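Local coordinates for protein cortical-lytic enzyme (Clostridium perfringens, PDB 5JIP) that binds a magnesium ion and probably hydrolyses the glycan strands of cortical peptidoglycan during spore germination, as a family 25 muramidase, at residues 52-57 and 95-100. Numbering follows the deposited sequence.
Sequences IDNKFL and VLQQGF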
loop_
_atom_site.group_PDB
_atom_site.type_symbol
_atom_site.label_atom_id
_atom_site.label_comp_id
_atom_site.label_asym_id
_atom_site.label_seq_id
_atom_site.Cartn_x
_atom_site.Cartn_y
_atom_site.Cartn_z
ATOM N N ILE A 52 -9.308 -32.384 13.688
ATOM C CA ILE A 52 -8.063 -32.092 13.000
ATOM C C ILE A 52 -7.916 -33.075 11.858
ATOM O O ILE A 52 -8.234 -34.265 11.992
ATOM C CB ILE A 52 -6.863 -32.180 13.959
ATOM C CG1 ILE A 52 -5.591 -31.732 13.246
ATOM C CG2 ILE A 52 -6.638 -33.611 14.427
ATOM C CD1 ILE A 52 -4.412 -31.489 14.192
ATOM N N ASP A 53 -7.491 -32.580 10.704
ATOM C CA ASP A 53 -7.230 -33.463 9.584
ATOM C C ASP A 53 -6.095 -34.416 9.962
ATOM O O ASP A 53 -5.099 -34.009 10.565
ATOM C CB ASP A 53 -6.882 -32.641 8.332
ATOM C CG ASP A 53 -6.491 -33.514 7.154
ATOM O OD1 ASP A 53 -5.357 -34.027 7.150
ATOM O OD2 ASP A 53 -7.311 -33.699 6.222
ATOM N N ASN A 54 -6.264 -35.702 9.648
ATOM C CA ASN A 54 -5.351 -36.719 10.172
ATOM C C ASN A 54 -3.991 -36.761 9.484
ATOM O O ASN A 54 -3.105 -37.486 9.964
ATOM C CB ASN A 54 -6.009 -38.089 10.088
ATOM C CG ASN A 54 -7.134 -38.228 11.091
ATOM O OD1 ASN A 54 -6.930 -37.997 12.287
ATOM N ND2 ASN A 54 -8.327 -38.550 10.611
ATOM N N LYS A 55 -3.803 -36.031 8.373
ATOM C CA LYS A 55 -2.500 -35.891 7.747
ATOM C C LYS A 55 -1.936 -34.476 7.850
ATOM O O LYS A 55 -0.775 -34.265 7.482
ATOM C CB LYS A 55 -2.572 -36.293 6.261
ATOM C CG LYS A 55 -2.791 -37.795 6.012
ATOM C CD LYS A 55 -1.532 -38.551 6.286
ATOM C CE LYS A 55 -1.599 -39.928 5.667
ATOM N NZ LYS A 55 -0.362 -40.708 5.971
ATOM N N PHE A 56 -2.698 -33.518 8.388
ATOM C CA PHE A 56 -2.238 -32.133 8.393
ATOM C C PHE A 56 -0.860 -31.983 9.038
ATOM O O PHE A 56 0.053 -31.398 8.447
ATOM C CB PHE A 56 -3.259 -31.238 9.088
ATOM C CG PHE A 56 -2.771 -29.837 9.282
ATOM C CD1 PHE A 56 -2.345 -29.101 8.192
ATOM C CD2 PHE A 56 -2.715 -29.268 10.536
ATOM C CE1 PHE A 56 -1.849 -27.832 8.342
ATOM C CE2 PHE A 56 -2.232 -27.994 10.704
ATOM C CZ PHE A 56 -1.795 -27.263 9.598
ATOM N N LEU A 57 -0.690 -32.467 10.263
ATOM C CA LEU A 57 0.586 -32.234 10.926
ATOM C C LEU A 57 1.734 -32.809 10.104
ATOM O O LEU A 57 2.746 -32.139 9.868
ATOM C CB LEU A 57 0.568 -32.822 12.340
ATOM C CG LEU A 57 -0.494 -32.271 13.277
ATOM C CD1 LEU A 57 -0.364 -32.941 14.625
ATOM C CD2 LEU A 57 -0.372 -30.779 13.394
ATOM N N VAL A 95 -5.239 -25.244 15.697
ATOM C CA VAL A 95 -4.714 -26.316 14.839
ATOM C C VAL A 95 -3.586 -25.802 13.955
ATOM O O VAL A 95 -2.559 -26.468 13.793
ATOM C CB VAL A 95 -5.842 -26.941 14.006
ATOM C CG1 VAL A 95 -5.316 -27.976 12.988
ATOM C CG2 VAL A 95 -6.825 -27.592 14.924
ATOM N N LEU A 96 -3.764 -24.623 13.354
ATOM C CA LEU A 96 -2.719 -24.067 12.494
ATOM C C LEU A 96 -1.379 -24.041 13.206
ATOM O O LEU A 96 -0.352 -24.416 12.621
ATOM C CB LEU A 96 -3.080 -22.659 12.038
ATOM C CG LEU A 96 -4.160 -22.568 10.966
ATOM C CD1 LEU A 96 -4.708 -21.140 10.916
ATOM C CD2 LEU A 96 -3.696 -23.004 9.578
ATOM N N GLN A 97 -1.366 -23.574 14.463
ATOM C CA GLN A 97 -0.116 -23.505 15.207
ATOM C C GLN A 97 0.436 -24.891 15.495
ATOM O O GLN A 97 1.661 -25.075 15.540
ATOM C CB GLN A 97 -0.316 -22.727 16.495
ATOM C CG GLN A 97 -0.625 -21.286 16.239
ATOM C CD GLN A 97 -0.959 -20.531 17.491
ATOM O OE1 GLN A 97 -0.098 -19.921 18.107
ATOM N NE2 GLN A 97 -2.224 -20.544 17.861
ATOM N N GLN A 98 -0.437 -25.877 15.707
ATOM C CA GLN A 98 0.061 -27.235 15.879
ATOM C C GLN A 98 0.823 -27.687 14.641
ATOM O O GLN A 98 1.828 -28.400 14.738
ATOM C CB GLN A 98 -1.090 -28.203 16.168
ATOM C CG GLN A 98 -1.847 -27.922 17.436
ATOM C CD GLN A 98 -2.909 -28.975 17.718
ATOM O OE1 GLN A 98 -2.692 -30.164 17.481
ATOM N NE2 GLN A 98 -4.045 -28.548 18.221
ATOM N N GLY A 99 0.358 -27.285 13.462
ATOM C CA GLY A 99 0.968 -27.696 12.231
ATOM C C GLY A 99 2.174 -26.871 11.850
ATOM O O GLY A 99 3.156 -27.409 11.350
ATOM N N PHE A 100 2.114 -25.568 12.073
ATOM C CA PHE A 100 3.148 -24.683 11.567
ATOM C C PHE A 100 4.055 -24.099 12.640
ATOM O O PHE A 100 5.071 -23.487 12.290
ATOM C CB PHE A 100 2.515 -23.523 10.778
ATOM C CG PHE A 100 1.839 -23.937 9.504
ATOM C CD1 PHE A 100 2.570 -24.470 8.451
ATOM C CD2 PHE A 100 0.467 -23.775 9.354
ATOM C CE1 PHE A 100 1.956 -24.859 7.254
ATOM C CE2 PHE A 100 -0.166 -24.151 8.162
ATOM C CZ PHE A 100 0.593 -24.695 7.092
HETATM O O HOH W 1 3.493 -30.275 11.831
#
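With chi1 at 173°, Phe56 swings CG opposite its backbone N and aims the ring at the C-terminal end of helix 83-100, while Phe100, its CG opposite the carbonyl carbon (chi1 -67°), sets its ring across the end of Phe56. The edge of Phe56 is directed at the face of Phe100 in an offset edge-to-face pair: centroids lie 5.6 Å apart, planes meet at 76°, and Phe56 CZ comes within 3.8 Å of Phe100 CE2. The Phe56 ring is a knob in a hole formed by Val95, Leu96, Gly99 and Phe100. Gly99 has no side chain on the face turned to the ring, so Phe56 CE2 can lie 3.6 Å from Gly99 CA; Val95 O lies at the ring edge, near its plane. Val95 CG1 touches both Phe56 CD2 and Ile52 CG1, each at 3.8 Å. Toward the more exposed side, Leu57 CD2 rests 3.5 Å from Gln98 O, and one water donates to Leu57 O and Gly99 O. Asp53 OD1 accepts from Lys55 N in a capping bond, met from above the carboxylate plane; OD2 forms a salt bridge with Arg41. Strand 38-44, helix 56-66 and parallel strand 70-75 form a beta-alpha-beta crossover, with helix 83-100 packed beside it, consistent with family 25's TIM-barrel-like fold.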